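Local coordinates for protein possible prolidase (PDB 2P9B) that probably hydrolyses carbon-nitrogen bonds as an amidohydrolase-family enzyme, and has been proposed, without proof, to be a prolidase, at residues A[22-26]-A[374-378]; A[140-146]-A[159-164]; A[257-262]-A[281-286]. Residues are numbered along the deposited sequence.

From the N terminus, the chain first runs through the N-terminal strands, and residues 22-26 take in the end of strand 19-22 and the loop toward strand 30-32. Contact 1 ties this loop to helix 371-385, which comes so late that the contact spans almost 350 residues, and contacts 2 and 3 both fall within that span. Contact 2 closes a short loop inside the beta-alpha-beta unit of strand 129-134, helix 141-150 and strand 158-160. Contact 3 follows in series, joining the end of helix 250-259 to the loop between helix 272-279 and strand 290-292. Contacts 1 and 2 lie on opposite sides of the chain's centre; contacts 2 and 3 come nearest, about 8 Å between closest atoms.

Contact 1: A[22-26]-A[374-378]; sequences VTGDK and ALHAA
His376, Gly24 and Lys26 carry most of this contact, between a turn that leaves strand 19-22 and one side of helix 371-385. The CA atoms of Gly24 and His376, 4.6 Å apart, are the nearest CA pair of the two segments. Gly24 has phi/psi of 79/16, where a CB would jam against the carbonyl O of Thr23, so glycine suits the place; its own carbonyl is turned to the helix. The t rotamer of His376 sends the imidazole out to meet it: His376 ND1 donates to Gly24 O at 2.7 Å, and His376 CA lies 3.2 Å from the same oxygen in a CA-H...O contact. An ST turn shapes the loop, Asp25 N donating to Thr23 OG1 at 3.2 Å, while Asp25 OD2 is hydrogen-bonded to Thr29. The contact thus fastens the turn between strands 19-22 and 30-32 to helix 371-385 of the amidohydrolase fold. Lys26 lies across the imidazole, its CB 4.1 Å from the ring centroid in a CH-pi contact over the face and its CD 3.4 Å from His376 CE1; the long aliphatic chain suits this exposed edge. Deeper in, Val22 CG1 meets Leu375 CD1 at 4.2 Å, beside Met70 of strand 68-78.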
loop_
_atom_site.group_PDB
_atom_site.type_symbol
_atom_site.label_atom_id
_atom_site.label_comp_id
_atom_site.label_asym_id
_atom_site.label_seq_id
_atom_site.Cartn_x
_atom_site.Cartn_y
_atom_site.Cartn_z
ATOM N N VAL A 22 16.462 5.416 -10.376
ATOM C CA VAL A 22 15.740 6.422 -9.611
ATOM C C VAL A 22 15.690 5.707 -8.265
ATOM O O VAL A 22 14.948 4.740 -8.087
ATOM C CB VAL A 22 14.328 6.668 -10.178
ATOM C CG1 VAL A 22 13.513 7.503 -9.209
ATOM C CG2 VAL A 22 14.437 7.408 -11.513
ATOM N N THR A 23 16.515 6.165 -7.330
ATOM C CA THR A 23 16.629 5.530 -6.022
ATOM C C THR A 23 15.392 5.533 -5.144
ATOM O O THR A 23 15.204 4.621 -4.341
ATOM C CB THR A 23 17.769 6.155 -5.208
ATOM O OG1 THR A 23 17.430 7.509 -4.889
ATOM C CG2 THR A 23 19.064 6.133 -6.005
ATOM N N GLY A 24 14.557 6.552 -5.282
ATOM C CA GLY A 24 13.370 6.619 -4.449
ATOM C C GLY A 24 13.710 7.134 -3.061
ATOM O O GLY A 24 12.933 6.972 -2.119
ATOM N N ASP A 25 14.885 7.743 -2.921
ATOM C CA ASP A 25 15.278 8.293 -1.630
ATOM C C ASP A 25 14.585 9.643 -1.474
ATOM O O ASP A 25 13.994 10.156 -2.424
ATOM C CB ASP A 25 16.808 8.444 -1.540
ATOM C CG ASP A 25 17.367 9.476 -2.509
ATOM O OD1 ASP A 25 16.622 9.988 -3.366
ATOM O OD2 ASP A 25 18.575 9.773 -2.414
ATOM N N LYS A 26 14.642 10.214 -0.276
ATOM C CA LYS A 26 14.003 11.501 -0.013
ATOM C C LYS A 26 14.494 12.636 -0.909
ATOM O O LYS A 26 13.731 13.545 -1.245
ATOM C CB LYS A 26 14.194 11.892 1.459
ATOM C CG LYS A 26 15.503 11.408 2.066
ATOM C CD LYS A 26 15.429 9.923 2.383
ATOM C CE LYS A 26 16.764 9.239 2.165
ATOM N NZ LYS A 26 16.674 7.779 2.434
ATOM N N ALA A 374 6.883 11.672 -3.313
ATOM C CA ALA A 374 5.831 10.695 -3.568
ATOM C C ALA A 374 6.452 9.339 -3.899
ATOM O O ALA A 374 5.975 8.299 -3.444
ATOM C CB ALA A 374 4.940 11.162 -4.710
ATOM N N LEU A 375 7.511 9.349 -4.705
ATOM C CA LEU A 375 8.191 8.106 -5.063
ATOM C C LEU A 375 8.831 7.491 -3.816
ATOM O O LEU A 375 8.887 6.269 -3.657
ATOM C CB LEU A 375 9.255 8.379 -6.131
ATOM C CG LEU A 375 8.686 8.685 -7.514
ATOM C CD1 LEU A 375 9.758 9.303 -8.392
ATOM C CD2 LEU A 375 8.142 7.390 -8.135
ATOM N N HIS A 376 9.302 8.358 -2.924
ATOM C CA HIS A 376 9.929 7.926 -1.680
ATOM C C HIS A 376 8.886 7.299 -0.747
ATOM O O HIS A 376 9.164 6.315 -0.054
ATOM C CB HIS A 376 10.594 9.138 -1.012
ATOM C CG HIS A 376 11.279 8.827 0.280
ATOM N ND1 HIS A 376 12.327 7.936 0.374
ATOM C CD2 HIS A 376 11.098 9.326 1.527
ATOM C CE1 HIS A 376 12.763 7.901 1.620
ATOM N NE2 HIS A 376 12.034 8.736 2.341
ATOM N N ALA A 377 7.683 7.864 -0.753
ATOM C CA ALA A 377 6.589 7.380 0.081
ATOM C C ALA A 377 6.107 6.012 -0.397
ATOM O O ALA A 377 5.795 5.141 0.406
ATOM C CB ALA A 377 5.432 8.381 0.050
ATOM N N ALA A 378 6.077 5.830 -1.712
ATOM C CA ALA A 378 5.608 4.578 -2.298
ATOM C C ALA A 378 6.599 3.432 -2.165
ATOM O O ALA A 378 6.229 2.271 -2.349
ATOM C CB ALA A 378 5.275 4.787 -3.772
#

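Contact 2: A[140-146]-A[159-164]; sequences YEVVTLR and ILASGP
Ile159 and Ala161 are the bumps that strand 158-160 and the loop after it push against the first turns of helix 141-150, while Leu160 and Ser162 point away. The CA pairs run Tyr140-Gly163 5.3 Å, Val143-Ala161 5.7 Å and Arg146-Ile159 5.6 Å, so the segments pass in opposite directions. Small Ala161 lets the helix come close: its CB lies 3.6 Å from Val142 CG1 and 4.1 Å from Val143 CG2. Ile159, rotamer m,t, fills a hollow of the helix: Ile159 CG2 to Val142 CG1 is 3.7 Å, Ile159 CD1 to Leu145 CD2 4.0 Å, Ile159 CB to Arg146 CB 4.1 Å. Arg146, t at chi1 and chi2, brings CD 3.2 Å from Ile159 O, and its guanidinium reaches Asn200. Tyr140, N-cap, chi1 m, sets CE1 3.6 Å from Pro164 CD and 4.1 Å from Gly163 CA; a CB on Gly163, phi/psi 72/-168, would strike that ring. This is the helix-to-strand half of a beta-alpha-beta unit, consistent with the (beta/alpha) repeats of a TIM barrel.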
loop_
_atom_site.group_PDB
_atom_site.type_symbol
_atom_site.label_atom_id
_atom_site.label_comp_id
_atom_site.label_asym_id
_atom_site.label_seq_id
_atom_site.Cartn_x
_atom_site.Cartn_y
_atom_site.Cartn_z
ATOM N N TYR A 140 -9.575 -16.610 4.833
ATOM C CA TYR A 140 -8.132 -16.759 4.928
ATOM C C TYR A 140 -7.491 -17.175 3.606
ATOM O O TYR A 140 -6.398 -17.752 3.575
ATOM C CB TYR A 140 -7.804 -17.734 6.061
ATOM C CG TYR A 140 -8.267 -17.182 7.389
ATOM C CD1 TYR A 140 -7.730 -15.995 7.889
ATOM C CD2 TYR A 140 -9.303 -17.788 8.104
ATOM C CE1 TYR A 140 -8.214 -15.414 9.062
ATOM C CE2 TYR A 140 -9.796 -17.212 9.284
ATOM C CZ TYR A 140 -9.246 -16.026 9.754
ATOM O OH TYR A 140 -9.731 -15.442 10.904
ATOM N N GLU A 141 -8.166 -16.826 2.510
ATOM C CA GLU A 141 -7.692 -17.140 1.167
ATOM C C GLU A 141 -6.424 -16.379 0.789
ATOM O O GLU A 141 -5.635 -16.852 -0.034
ATOM C CB GLU A 141 -8.791 -16.858 0.128
ATOM C CG GLU A 141 -9.175 -15.385 -0.076
ATOM C CD GLU A 141 -9.977 -14.791 1.075
ATOM O OE1 GLU A 141 -10.508 -15.560 1.904
ATOM O OE2 GLU A 141 -10.092 -13.551 1.142
ATOM N N VAL A 142 -6.228 -15.194 1.363
ATOM C CA VAL A 142 -5.024 -14.428 1.051
ATOM C C VAL A 142 -3.857 -15.016 1.836
ATOM O O VAL A 142 -2.723 -15.026 1.362
ATOM C CB VAL A 142 -5.187 -12.925 1.380
ATOM C CG1 VAL A 142 -3.951 -12.153 0.921
ATOM C CG2 VAL A 142 -6.416 -12.378 0.666
ATOM N N VAL A 143 -4.131 -15.518 3.035
ATOM C CA VAL A 143 -3.075 -16.137 3.823
ATOM C C VAL A 143 -2.558 -17.318 3.003
ATOM O O VAL A 143 -1.358 -17.530 2.874
ATOM C CB VAL A 143 -3.605 -16.654 5.179
ATOM C CG1 VAL A 143 -2.553 -17.528 5.857
ATOM C CG2 VAL A 143 -3.949 -15.476 6.077
ATOM N N THR A 144 -3.486 -18.079 2.439
ATOM C CA THR A 144 -3.130 -19.227 1.627
ATOM C C THR A 144 -2.265 -18.817 0.441
ATOM O O THR A 144 -1.223 -19.425 0.189
ATOM C CB THR A 144 -4.395 -19.934 1.127
ATOM O OG1 THR A 144 -5.133 -20.411 2.257
ATOM C CG2 THR A 144 -4.042 -21.101 0.223
ATOM N N LEU A 145 -2.698 -17.784 -0.276
ATOM C CA LEU A 145 -1.967 -17.283 -1.439
ATOM C C LEU A 145 -0.573 -16.797 -1.039
ATOM O O LEU A 145 0.422 -17.113 -1.692
ATOM C CB LEU A 145 -2.747 -16.141 -2.100
ATOM C CG LEU A 145 -2.074 -15.455 -3.295
ATOM C CD1 LEU A 145 -1.868 -16.458 -4.414
ATOM C CD2 LEU A 145 -2.941 -14.289 -3.772
ATOM N N ARG A 146 -0.507 -16.026 0.041
ATOM C CA ARG A 146 0.766 -15.519 0.534
ATOM C C ARG A 146 1.731 -16.670 0.809
ATOM O O ARG A 146 2.906 -16.608 0.449
ATOM C CB ARG A 146 0.554 -14.729 1.827
ATOM C CG ARG A 146 1.840 -14.252 2.489
ATOM C CD ARG A 146 1.597 -13.967 3.963
ATOM N NE ARG A 146 1.421 -15.213 4.715
ATOM C CZ ARG A 146 0.806 -15.305 5.890
ATOM N NH1 ARG A 146 0.287 -14.226 6.466
ATOM N NH2 ARG A 146 0.726 -16.480 6.500
ATOM N N ILE A 159 3.138 -10.398 0.185
ATOM C CA ILE A 159 1.856 -10.033 0.774
ATOM C C ILE A 159 1.736 -10.037 2.292
ATOM O O ILE A 159 2.161 -10.982 2.961
ATOM C CB ILE A 159 0.723 -10.977 0.251
ATOM C CG1 ILE A 159 0.618 -10.895 -1.272
ATOM C CG2 ILE A 159 -0.614 -10.608 0.898
ATOM C CD1 ILE A 159 -0.388 -11.891 -1.860
ATOM N N LEU A 160 1.182 -8.953 2.832
ATOM C CA LEU A 160 0.885 -8.885 4.257
ATOM C C LEU A 160 -0.628 -9.069 4.228
ATOM O O LEU A 160 -1.355 -8.179 3.787
ATOM C CB LEU A 160 1.239 -7.530 4.860
ATOM C CG LEU A 160 2.676 -7.370 5.354
ATOM C CD1 LEU A 160 3.631 -7.259 4.175
ATOM C CD2 LEU A 160 2.753 -6.132 6.230
ATOM N N ALA A 161 -1.089 -10.234 4.671
ATOM C CA ALA A 161 -2.514 -10.561 4.670
ATOM C C ALA A 161 -3.164 -10.271 6.015
ATOM O O ALA A 161 -2.670 -10.689 7.054
ATOM C CB ALA A 161 -2.705 -12.038 4.310
ATOM N N SER A 162 -4.291 -9.568 5.974
ATOM C CA SER A 162 -5.007 -9.187 7.182
ATOM C C SER A 162 -6.102 -10.148 7.614
ATOM O O SER A 162 -6.549 -10.098 8.760
ATOM C CB SER A 162 -5.666 -7.830 6.964
ATOM O OG SER A 162 -6.725 -7.968 6.026
ATOM N N GLY A 163 -6.542 -11.019 6.713
ATOM C CA GLY A 163 -7.653 -11.883 7.066
ATOM C C GLY A 163 -8.858 -10.951 7.092
ATOM O O GLY A 163 -8.757 -9.817 6.615
ATOM N N PRO A 164 -10.011 -11.376 7.626
ATOM C CA PRO A 164 -11.153 -10.451 7.637
ATOM C C PRO A 164 -10.942 -9.260 8.564
ATOM O O PRO A 164 -10.298 -9.379 9.604
ATOM C CB PRO A 164 -12.322 -11.339 8.075
ATOM C CG PRO A 164 -11.661 -12.473 8.806
ATOM C CD PRO A 164 -10.417 -12.734 8.018
#

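Contact 3: A[257-262]-A[281-286]; sequences LLAGVD and NPNALR
Two backbones meet almost bare here: Gly260 CA is 4.2 Å from Asn283 CA, and a CB on Gly260 would lie 2.5 Å from Asn283 O. CA-H...O contacts line this approach, Gly260 CA to Asn283 O at 3.6 Å and Ala284 CA to Gly260 O at 3.4 Å. Gly260, the first residue after helix 250-259, closes it in a Schellman motif at phi/psi 106/20, a conformation that suits glycine for its own sake as well.

The facing loop makes a type I beta turn from Asn281 to Ala284, with Ala284 N bonded to Asn281 O at 3.1 Å. Pro282, at phi -60, fits its second position. Asn281, chi1 t, serves both segments: OD1 accepts from Asn283 N at 3.1 Å in an Asx turn, and ND2 donates to Leu257 O at 2.9 Å, at the helix end. Water 1 fills the gap beside it, 2.9 Å from Leu258 O, 2.7 Å from Asn281 OD1 and 2.6 Å from Asn283 ND2.

Beyond the glycine, Asp262 takes rotamer m and accepts from Leu285 N through OD1 at 2.8 Å, while OD2 is bonded to His237 and to Val243 N. Ala284 is small enough to tuck its CB 3.6 Å from Asp262 OD1. Water 2 joins Asp262 OD1 (2.6 Å) to Arg286 N (2.9 Å) and Arg286 NE (3.2 Å); the guanidinium also bonds Ile385 O. The arrangement joins two successive helix-to-strand loops, leading into the neighbouring parallel strands 263-264 and 290-292, as expected of a TIM-barrel amidohydrolase.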
loop_
_atom_site.group_PDB
_atom_site.type_symbol
_atom_site.label_atom_id
_atom_site.label_comp_id
_atom_site.label_asym_id
_atom_site.label_seq_id
_atom_site.Cartn_x
_atom_site.Cartn_y
_atom_site.Cartn_z
ATOM N N LEU A 257 -5.233 6.095 17.587
ATOM C CA LEU A 257 -3.879 6.425 17.999
ATOM C C LEU A 257 -3.667 6.121 19.478
ATOM O O LEU A 257 -2.627 5.593 19.865
ATOM C CB LEU A 257 -3.585 7.902 17.707
ATOM C CG LEU A 257 -3.467 8.263 16.219
ATOM C CD1 LEU A 257 -3.277 9.763 16.050
ATOM C CD2 LEU A 257 -2.295 7.506 15.611
ATOM N N LEU A 258 -4.659 6.446 20.303
ATOM C CA LEU A 258 -4.560 6.188 21.734
ATOM C C LEU A 258 -4.427 4.686 21.990
ATOM O O LEU A 258 -3.657 4.261 22.847
ATOM C CB LEU A 258 -5.795 6.734 22.468
ATOM C CG LEU A 258 -5.879 8.249 22.680
ATOM C CD1 LEU A 258 -7.283 8.639 23.115
ATOM C CD2 LEU A 258 -4.860 8.673 23.726
ATOM N N ALA A 259 -5.164 3.888 21.224
ATOM C CA ALA A 259 -5.127 2.435 21.370
ATOM C C ALA A 259 -3.788 1.837 20.947
ATOM O O ALA A 259 -3.428 0.740 21.380
ATOM C CB ALA A 259 -6.257 1.801 20.566
ATOM N N GLY A 260 -3.057 2.543 20.089
ATOM C CA GLY A 260 -1.768 2.041 19.646
ATOM C C GLY A 260 -1.740 1.517 18.216
ATOM O O GLY A 260 -0.854 0.745 17.853
ATOM N N VAL A 261 -2.711 1.935 17.411
ATOM C CA VAL A 261 -2.794 1.521 16.012
ATOM C C VAL A 261 -1.567 2.026 15.265
ATOM O O VAL A 261 -1.170 3.184 15.407
ATOM C CB VAL A 261 -4.082 2.079 15.345
ATOM C CG1 VAL A 261 -4.058 1.844 13.843
ATOM C CG2 VAL A 261 -5.295 1.411 15.945
ATOM N N ASP A 262 -0.973 1.154 14.459
ATOM C CA ASP A 262 0.228 1.495 13.704
ATOM C C ASP A 262 0.016 2.353 12.463
ATOM O O ASP A 262 0.871 3.172 12.123
ATOM C CB ASP A 262 0.943 0.206 13.355
ATOM C CG ASP A 262 1.198 -0.627 14.585
ATOM O OD1 ASP A 262 2.091 -0.248 15.373
ATOM O OD2 ASP A 262 0.488 -1.634 14.780
ATOM N N ASN A 281 4.061 7.354 19.617
ATOM C CA ASN A 281 2.948 6.552 20.097
ATOM C C ASN A 281 3.544 5.399 20.895
ATOM O O ASN A 281 3.955 4.390 20.328
ATOM C CB ASN A 281 2.151 6.007 18.915
ATOM C CG ASN A 281 0.831 5.413 19.333
ATOM O OD1 ASN A 281 0.680 4.938 20.458
ATOM N ND2 ASN A 281 -0.132 5.425 18.425
ATOM N N PRO A 282 3.586 5.533 22.229
ATOM C CA PRO A 282 4.145 4.500 23.106
ATOM C C PRO A 282 3.447 3.145 23.026
ATOM O O PRO A 282 4.001 2.131 23.454
ATOM C CB PRO A 282 4.035 5.136 24.490
ATOM C CG PRO A 282 2.785 5.946 24.378
ATOM C CD PRO A 282 2.957 6.605 23.020
ATOM N N ASN A 283 2.239 3.127 22.473
ATOM C CA ASN A 283 1.487 1.886 22.366
ATOM C C ASN A 283 1.551 1.235 20.987
ATOM O O ASN A 283 1.019 0.148 20.790
ATOM C CB ASN A 283 0.037 2.125 22.782
ATOM C CG ASN A 283 -0.079 2.530 24.241
ATOM O OD1 ASN A 283 0.350 1.796 25.128
ATOM N ND2 ASN A 283 -0.649 3.704 24.496
ATOM N N ALA A 284 2.202 1.901 20.039
ATOM C CA ALA A 284 2.347 1.352 18.697
ATOM C C ALA A 284 3.528 0.386 18.704
ATOM O O ALA A 284 4.443 0.517 19.520
ATOM C CB ALA A 284 2.586 2.471 17.682
ATOM N N LEU A 285 3.510 -0.578 17.793
ATOM C CA LEU A 285 4.577 -1.570 17.717
ATOM C C LEU A 285 5.988 -0.973 17.683
ATOM O O LEU A 285 6.889 -1.455 18.374
ATOM C CB LEU A 285 4.365 -2.466 16.495
ATOM C CG LEU A 285 5.328 -3.642 16.340
ATOM C CD1 LEU A 285 5.241 -4.546 17.574
ATOM C CD2 LEU A 285 4.973 -4.417 15.075
ATOM N N ARG A 286 6.182 0.080 16.897
ATOM C CA ARG A 286 7.499 0.693 16.788
ATOM C C ARG A 286 7.606 2.101 17.368
ATOM O O ARG A 286 8.537 2.841 17.061
ATOM C CB ARG A 286 7.938 0.661 15.329
ATOM C CG ARG A 286 8.038 -0.773 14.827
ATOM C CD ARG A 286 7.681 -0.915 13.372
ATOM N NE ARG A 286 6.364 -0.364 13.059
ATOM C CZ ARG A 286 5.797 -0.464 11.862
ATOM N NH1 ARG A 286 6.435 -1.100 10.890
ATOM N NH2 ARG A 286 4.617 0.093 11.624
HETATM O O HOH W 1 -0.981 5.408 22.509
HETATM O O HOH W 2 4.285 1.115 14.919
HETATM O O HOH W 3 3.601 2.774 12.083
#